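Long-range contacts in aerobactin synthase IucC (Klebsiella pneumoniae, PDB 6CN7), which probably catalyses the ATP-dependent coupling of a second N-acetyl-N-hydroxylysine to citryl-N-acetyl-N-hydroxylysine, completing the siderophore aerobactin: residues 121-126 / 381-386; 133-138 / 256-261. The protein carries 5 engineered substitutions. All blocks are in the same frame, centred on the assembly; numbering follows the deposited sequence.

From the N terminus the chain passes through helix 120-124 and residues 125-126, then helix 128-133 and the loop 133-138. The loop 256-261 returns to 133-138 in contact 2, and much later residues 381-386 return to 121-126 in contact 1, so the excursion closed by contact 2 lies wholly within the longer one. Contact 1 joins helix 120-124 to helix 383-391; contact 2 sets the loop after helix 128-133 against the turn between strands 252-256 and 262-265. Their centres are about 18 Å apart, yet they touch where L126 CD2 packs 3.4 Å from L134 CD1. E375 also bridges them, bonding S136 by its side chain and L383 by its backbone.

Contact 1. Residues 121-126 / 381-386; sequences SDLIDL and QPLIGA
L123, I124, L383 and A386 meet with no flat side-chain group between them; the planar element involved is in the backbone, where I124 CD1 sits squarely over one face of the A386 carbonyl group, 4.0 Å above its C. The same methyl reaches A386 CB at 3.5 Å, the closest approach of the two segments. A386 CB also lies 4.1 Å from S121 N, so the small side chain rests against one helix backbone while receiving a methyl from the next turn. I124 divides its branches between two neighbours. Chi1 59° puts CG1 between the backbone N and the carbonyl carbon, and an extended chi2 of 173° then runs CD1 out to A386, whereas CG2 lies 4.0 Å from L383 CG and also borders L383 CD2. The side chains of I124 and L383 slide past each other in opposite directions. L123 instead crosses L383 at about a right angle, its CD1 3.9 Å from L383 CD1 and its CB 4.0 Å from L383 CD2. L383 thus lies against both residues, each of its methyls touching L123. The motif is apolar helix-to-helix packing in a synthetase of the IucA/IucC family, joining the short helix 120-124 to the first turn of helix 383-391. I384 points from that turn to helix 475-499, where it meets V494 and M498. Farther along helix 383-391, Y387 and R390 extend the cover over I124, and R390 forms a salt bridge with D125. A bound MES molecule, probably from the crystallisation liquor, comes to about 4 Å from the side chain of I124.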
ATOM      1  N   SER A 121       3.690 -24.620 -31.259  1.00 57.80           N
ATOM      2  CA  SER A 121       2.411 -25.308 -31.408  1.00 59.87           C
ATOM      3  C   SER A 121       1.715 -25.450 -30.060  1.00 59.33           C
ATOM      4  O   SER A 121       0.514 -25.188 -29.936  1.00 58.52           O
ATOM      5  CB  SER A 121       2.626 -26.676 -32.054  1.00 62.90           C
ATOM      6  OG  SER A 121       3.213 -26.546 -33.338  1.00 66.73           O
ATOM      7  N   ASP A 122       2.459 -25.868 -29.034  1.00 60.13           N
ATOM      8  CA  ASP A 122       1.906 -25.895 -27.683  1.00 58.60           C
ATOM      9  C   ASP A 122       1.343 -24.531 -27.304  1.00 57.52           C
ATOM     10  O   ASP A 122       0.228 -24.427 -26.785  1.00 53.44           O
ATOM     11  CB  ASP A 122       2.981 -26.325 -26.681  1.00 61.21           C
ATOM     12  CG  ASP A 122       3.350 -27.789 -26.809  1.00 66.72           C
ATOM     13  OD1 ASP A 122       2.658 -28.515 -27.553  1.00 69.20           O
ATOM     14  OD2 ASP A 122       4.333 -28.216 -26.161  1.00 66.35           O
ATOM     15  N   LEU A 123       2.100 -23.466 -27.580  1.00 57.92           N
ATOM     16  CA  LEU A 123       1.729 -22.146 -27.079  1.00 53.14           C
ATOM     17  C   LEU A 123       0.443 -21.637 -27.726  1.00 52.31           C
ATOM     18  O   LEU A 123      -0.370 -20.978 -27.066  1.00 53.37           O
ATOM     19  CB  LEU A 123       2.874 -21.158 -27.295  1.00 49.29           C
ATOM     20  CG  LEU A 123       4.044 -21.355 -26.325  1.00 47.99           C
ATOM     21  CD1 LEU A 123       5.241 -20.520 -26.742  1.00 47.36           C
ATOM     22  CD2 LEU A 123       3.645 -21.020 -24.885  1.00 46.27           C
ATOM     23  N   ILE A 124       0.235 -21.920 -29.016  1.00 52.39           N
ATOM     24  CA  ILE A 124      -0.978 -21.452 -29.685  1.00 51.81           C
ATOM     25  C   ILE A 124      -2.202 -22.285 -29.338  1.00 50.87           C
ATOM     26  O   ILE A 124      -3.323 -21.892 -29.687  1.00 53.45           O
ATOM     27  CB  ILE A 124      -0.799 -21.420 -31.215  1.00 54.76           C
ATOM     28  CG1 ILE A 124      -0.450 -22.813 -31.753  1.00 57.00           C
ATOM     29  CG2 ILE A 124       0.273 -20.404 -31.590  1.00 56.75           C
ATOM     30  CD1 ILE A 124      -0.429 -22.898 -33.266  1.00 55.82           C
ATOM     31  N   ASP A 125      -2.030 -23.415 -28.657  1.00 49.66           N
ATOM     32  CA  ASP A 125      -3.151 -24.244 -28.230  1.00 52.41           C
ATOM     33  C   ASP A 125      -3.607 -23.955 -26.808  1.00 52.16           C
ATOM     34  O   ASP A 125      -4.545 -24.604 -26.334  1.00 57.71           O
ATOM     35  CB  ASP A 125      -2.788 -25.725 -28.353  1.00 55.43           C
ATOM     36  CG  ASP A 125      -2.892 -26.228 -29.772  1.00 60.12           C
ATOM     37  OD1 ASP A 125      -3.441 -25.498 -30.621  1.00 61.63           O
ATOM     38  OD2 ASP A 125      -2.422 -27.353 -30.042  1.00 63.15           O
ATOM     39  N   LEU A 126      -2.979 -23.011 -26.113  1.00 52.44           N
ATOM     40  CA  LEU A 126      -3.436 -22.654 -24.780  1.00 55.01           C
ATOM     41  C   LEU A 126      -4.806 -21.992 -24.843  1.00 52.95           C
ATOM     42  O   LEU A 126      -5.246 -21.504 -25.887  1.00 49.47           O
ATOM     43  CB  LEU A 126      -2.457 -21.699 -24.094  1.00 59.14           C
ATOM     44  CG  LEU A 126      -1.192 -22.294 -23.469  1.00 64.73           C
ATOM     45  CD1 LEU A 126      -0.330 -22.817 -24.535  1.00 69.55           C
ATOM     46  CD2 LEU A 126      -0.441 -21.245 -22.693  1.00 66.59           C
ATOM     47  N   GLN A 381      11.350 -20.656 -32.250  1.00 57.49           N
ATOM     48  CA  GLN A 381      10.423 -20.915 -33.343  1.00 57.01           C
ATOM     49  C   GLN A 381       9.262 -19.931 -33.251  1.00 52.12           C
ATOM     50  O   GLN A 381       8.530 -19.954 -32.254  1.00 51.19           O
ATOM     51  CB  GLN A 381       9.906 -22.341 -33.284  1.00 62.70           C
ATOM     52  CG  GLN A 381      10.995 -23.395 -33.445  1.00 73.19           C
ATOM     53  CD  GLN A 381      11.649 -23.363 -34.813  1.00 80.94           C
ATOM     54  OE1 GLN A 381      11.019 -23.004 -35.808  1.00 83.68           O
ATOM     55  NE2 GLN A 381      12.925 -23.733 -34.869  1.00 84.26           N
ATOM     56  N   PRO A 382       9.064 -19.051 -34.234  1.00 44.98           N
ATOM     57  CA  PRO A 382       7.985 -18.060 -34.120  1.00 44.87           C
ATOM     58  C   PRO A 382       6.615 -18.717 -34.051  1.00 48.02           C
ATOM     59  O   PRO A 382       6.344 -19.711 -34.727  1.00 48.04           O
ATOM     60  CB  PRO A 382       8.138 -17.217 -35.390  1.00 45.23           C
ATOM     61  CG  PRO A 382       9.532 -17.440 -35.841  1.00 44.79           C
ATOM     62  CD  PRO A 382       9.878 -18.835 -35.442  1.00 43.64           C
ATOM     63  N   LEU A 383       5.741 -18.142 -33.221  1.00 47.18           N
ATOM     64  CA  LEU A 383       4.364 -18.618 -33.150  1.00 47.56           C
ATOM     65  C   LEU A 383       3.621 -18.372 -34.455  1.00 46.61           C
ATOM     66  O   LEU A 383       2.727 -19.148 -34.817  1.00 47.72           O
ATOM     67  CB  LEU A 383       3.629 -17.940 -31.995  1.00 47.04           C
ATOM     68  CG  LEU A 383       3.740 -18.629 -30.633  1.00 48.55           C
ATOM     69  CD1 LEU A 383       5.187 -18.710 -30.162  1.00 44.33           C
ATOM     70  CD2 LEU A 383       2.879 -17.901 -29.616  1.00 48.53           C
ATOM     71  N   ILE A 384       3.971 -17.303 -35.171  1.00 42.69           N
ATOM     72  CA  ILE A 384       3.329 -17.023 -36.449  1.00 44.88           C
ATOM     73  C   ILE A 384       3.594 -18.150 -37.435  1.00 50.17           C
ATOM     74  O   ILE A 384       2.747 -18.458 -38.283  1.00 54.24           O
ATOM     75  CB  ILE A 384       3.801 -15.658 -36.990  1.00 41.07           C
ATOM     76  CG1 ILE A 384       3.060 -15.317 -38.286  1.00 41.20           C
ATOM     77  CG2 ILE A 384       5.322 -15.655 -37.183  1.00 38.49           C
ATOM     78  CD1 ILE A 384       3.086 -13.835 -38.628  1.00 43.46           C
ATOM     79  N   GLY A 385       4.763 -18.788 -37.343  1.00 51.83           N
ATOM     80  CA  GLY A 385       5.025 -19.960 -38.161  1.00 47.68           C
ATOM     81  C   GLY A 385       4.162 -21.146 -37.786  1.00 47.69           C
ATOM     82  O   GLY A 385       3.807 -21.956 -38.647  1.00 50.41           O
ATOM     83  N   ALA A 386       3.815 -21.271 -36.504  1.00 48.07           N
ATOM     84  CA  ALA A 386       2.905 -22.332 -36.087  1.00 45.67           C
ATOM     85  C   ALA A 386       1.519 -22.129 -36.683  1.00 46.69           C
ATOM     86  O   ALA A 386       0.909 -23.080 -37.186  1.00 51.27           O
ATOM     87  CB  ALA A 386       2.830 -22.393 -34.562  1.00 43.45           C
TER

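Contact 2. Residues 133-138 / 256-261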
ATOM      1  N   CYS A 133      -1.931 -13.900 -21.130  1.00 45.85           N
ATOM      2  CA  CYS A 133      -1.135 -13.679 -19.928  1.00 46.77           C
ATOM      3  C   CYS A 133       0.351 -13.907 -20.181  1.00 42.69           C
ATOM      4  O   CYS A 133       1.191 -13.222 -19.589  1.00 41.91           O
ATOM      5  CB  CYS A 133      -1.615 -14.595 -18.800  1.00 51.56           C
ATOM      6  SG  CYS A 133      -3.174 -14.098 -18.027  1.00 52.31           S
ATOM      7  N   LEU A 134       0.697 -14.855 -21.050  1.00 42.89           N
ATOM      8  CA  LEU A 134       2.083 -15.248 -21.256  1.00 43.59           C
ATOM      9  C   LEU A 134       2.794 -14.407 -22.309  1.00 43.84           C
ATOM     10  O   LEU A 134       3.950 -14.698 -22.637  1.00 44.84           O
ATOM     11  CB  LEU A 134       2.153 -16.728 -21.643  1.00 46.75           C
ATOM     12  CG  LEU A 134       1.595 -17.710 -20.608  1.00 49.48           C
ATOM     13  CD1 LEU A 134       1.689 -19.126 -21.138  1.00 50.26           C
ATOM     14  CD2 LEU A 134       2.326 -17.587 -19.278  1.00 52.69           C
ATOM     15  N   LEU A 135       2.145 -13.373 -22.837  1.00 39.56           N
ATOM     16  CA  LEU A 135       2.799 -12.511 -23.807  1.00 42.25           C
ATOM     17  C   LEU A 135       3.912 -11.708 -23.141  1.00 41.81           C
ATOM     18  O   LEU A 135       3.850 -11.378 -21.954  1.00 43.48           O
ATOM     19  CB  LEU A 135       1.783 -11.572 -24.457  1.00 42.90           C
ATOM     20  CG  LEU A 135       0.720 -12.241 -25.334  1.00 45.22           C
ATOM     21  CD1 LEU A 135      -0.294 -11.214 -25.799  1.00 45.98           C
ATOM     22  CD2 LEU A 135       1.349 -12.943 -26.527  1.00 44.65           C
ATOM     23  N   SER A 136       4.941 -11.386 -23.930  1.00 43.10           N
ATOM     24  CA  SER A 136       6.127 -10.726 -23.392  1.00 46.38           C
ATOM     25  C   SER A 136       5.848  -9.301 -22.933  1.00 43.38           C
ATOM     26  O   SER A 136       6.621  -8.759 -22.138  1.00 43.53           O
ATOM     27  CB  SER A 136       7.241 -10.708 -24.438  1.00 42.97           C
ATOM     28  OG  SER A 136       7.567 -12.021 -24.855  1.00 50.02           O
ATOM     29  N   GLY A 137       4.773  -8.686 -23.405  1.00 39.69           N
ATOM     30  CA  GLY A 137       4.483  -7.303 -23.075  1.00 40.14           C
ATOM     31  C   GLY A 137       4.807  -6.360 -24.216  1.00 42.20           C
ATOM     32  O   GLY A 137       5.026  -6.757 -25.364  1.00 46.04           O
ATOM     33  N   HIS A 138       4.840  -5.080 -23.878  1.00 43.88           N
ATOM     34  CA  HIS A 138       5.005  -4.055 -24.902  1.00 42.87           C
ATOM     35  C   HIS A 138       6.395  -4.163 -25.522  1.00 45.40           C
ATOM     36  O   HIS A 138       7.393  -4.189 -24.793  1.00 44.95           O
ATOM     37  CB  HIS A 138       4.794  -2.664 -24.317  1.00 43.12           C
ATOM     38  CG  HIS A 138       4.551  -1.611 -25.354  1.00 50.21           C
ATOM     39  ND1 HIS A 138       5.574  -0.932 -25.980  1.00 52.48           N
ATOM     40  CD2 HIS A 138       3.402  -1.130 -25.884  1.00 51.96           C
ATOM     41  CE1 HIS A 138       5.064  -0.073 -26.846  1.00 53.84           C
ATOM     42  NE2 HIS A 138       3.749  -0.175 -26.807  1.00 52.52           N
ATOM     43  N   ALA A 256      -6.453 -10.374 -14.982  1.00 42.73           N
ATOM     44  CA  ALA A 256      -6.001  -9.142 -15.614  1.00 43.10           C
ATOM     45  C   ALA A 256      -5.583  -9.390 -17.056  1.00 46.89           C
ATOM     46  O   ALA A 256      -4.997 -10.426 -17.383  1.00 49.36           O
ATOM     47  CB  ALA A 256      -4.832  -8.541 -14.835  1.00 43.98           C
ATOM     48  N   GLN A 257      -5.891  -8.426 -17.920  1.00 48.49           N
ATOM     49  CA  GLN A 257      -5.422  -8.434 -19.295  1.00 46.28           C
ATOM     50  C   GLN A 257      -4.113  -7.652 -19.394  1.00 42.43           C
ATOM     51  O   GLN A 257      -3.596  -7.123 -18.406  1.00 41.30           O
ATOM     52  CB  GLN A 257      -6.480  -7.840 -20.227  1.00 48.67           C
ATOM     53  CG  GLN A 257      -7.824  -8.554 -20.203  1.00 50.82           C
ATOM     54  CD  GLN A 257      -8.842  -7.896 -21.119  1.00 54.77           C
ATOM     55  OE1 GLN A 257      -8.515  -6.980 -21.872  1.00 59.10           O
ATOM     56  NE2 GLN A 257     -10.084  -8.360 -21.054  1.00 53.05           N
ATOM     57  N   GLN A 258      -3.570  -7.571 -20.610  1.00 43.67           N
ATOM     58  CA  GLN A 258      -2.355  -6.791 -20.823  1.00 46.24           C
ATOM     59  C   GLN A 258      -2.545  -5.337 -20.410  1.00 47.25           C
ATOM     60  O   GLN A 258      -1.605  -4.707 -19.913  1.00 48.40           O
ATOM     61  CB  GLN A 258      -1.929  -6.877 -22.289  1.00 47.50           C
ATOM     62  CG  GLN A 258      -1.365  -8.233 -22.700  1.00 48.91           C
ATOM     63  CD  GLN A 258      -0.017  -8.527 -22.070  1.00 51.43           C
ATOM     64  OE1 GLN A 258       0.198  -9.603 -21.514  1.00 56.57           O
ATOM     65  NE2 GLN A 258       0.906  -7.575 -22.168  1.00 48.75           N
ATOM     66  N   SER A 259      -3.746  -4.788 -20.606  1.00 44.42           N
ATOM     67  CA  SER A 259      -4.020  -3.408 -20.222  1.00 48.89           C
ATOM     68  C   SER A 259      -4.097  -3.223 -18.713  1.00 52.74           C
ATOM     69  O   SER A 259      -4.117  -2.078 -18.251  1.00 56.18           O
ATOM     70  CB  SER A 259      -5.328  -2.933 -20.860  1.00 53.43           C
ATOM     71  OG  SER A 259      -6.440  -3.629 -20.324  1.00 58.95           O
ATOM     72  N   LEU A 260      -4.169  -4.310 -17.945  1.00 52.50           N
ATOM     73  CA  LEU A 260      -4.070  -4.267 -16.490  1.00 48.99           C
ATOM     74  C   LEU A 260      -5.333  -3.716 -15.830  1.00 46.83           C
ATOM     75  O   LEU A 260      -5.771  -4.239 -14.799  1.00 44.04           O
ATOM     76  CB  LEU A 260      -2.847  -3.444 -16.071  1.00 50.95           C
ATOM     77  CG  LEU A 260      -2.443  -3.517 -14.598  1.00 56.11           C
ATOM     78  CD1 LEU A 260      -2.142  -4.946 -14.170  1.00 56.93           C
ATOM     79  CD2 LEU A 260      -1.236  -2.628 -14.351  1.00 58.77           C
ATOM     80  N   ARG A 261      -5.924  -2.663 -16.399  1.00 46.84           N
ATOM     81  CA  ARG A 261      -7.159  -2.111 -15.853  1.00 43.83           C
ATOM     82  C   ARG A 261      -8.395  -2.872 -16.309  1.00 44.83           C
ATOM     83  O   ARG A 261      -9.421  -2.827 -15.622  1.00 45.63           O
ATOM     84  CB  ARG A 261      -7.306  -0.641 -16.246  1.00 49.09           C
ATOM     85  CG  ARG A 261      -6.382   0.317 -15.504  1.00 54.82           C
ATOM     86  CD  ARG A 261      -6.641   1.749 -15.939  1.00 58.25           C
ATOM     87  NE  ARG A 261      -8.024   2.145 -15.688  1.00 66.02           N
ATOM     88  CZ  ARG A 261      -8.621   3.197 -16.239  1.00 69.13           C
ATOM     89  NH1 ARG A 261      -7.962   3.975 -17.089  1.00 70.31           N
ATOM     90  NH2 ARG A 261      -9.885   3.472 -15.944  1.00 67.32           N
TER
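Q258 carries most of this contact, presenting the two ends of its amide to different parts of 133-138. NE2 comes to 3.7 Å from G137 CA, and OE1 lies 3.9 Å from L135 CB and 4.1 Å from L135 O. The carbonyl oxygen of C133 is a little farther from OE1, at 4.2 Å. At the other end of the contact C133 SG stands 4.1 Å from A256 O. The reach of Q258 depends on a bent chain: CG is anti to the carbonyl carbon, chi2 -69° makes the bend and places CD, and chi3 (131°) then sets which way OE1 and NE2 point. G137 has a positive phi of 104°, where a CB would jam against the carbonyl O of S136.

In the next shell, a type I beta turn from Q257 to L260, closed by L260 N to Q257 O at 2.9 Å, sets the backbone from which Q258 projects. Q257 NE2 is hydrogen-bonded to T264 on the adjoining strand 262-265. Across the contact, S136 OG bonds E375 and S136 O receives K145, which position the peptide leading into G137. L369 of strand 366-369 touches both L135 and Q258. The turn joins strands of the large antiparallel sheet and runs into the sequence SLRT, while G137 begins GHP; both loops carry sequences that help bind ATP in related siderophore synthetases, consistent with the contact lying next to the nucleotide site.

The hydrogen bond from Q258 NE2 to Q426 OE1 is consistent with the amide orientation as modelled. In that orientation OE1 faces L135 CB and the carbonyl oxygens of L135 and C133, none of them a donor, and the two loops meet by van der Waals contact without a hydrogen bond between them.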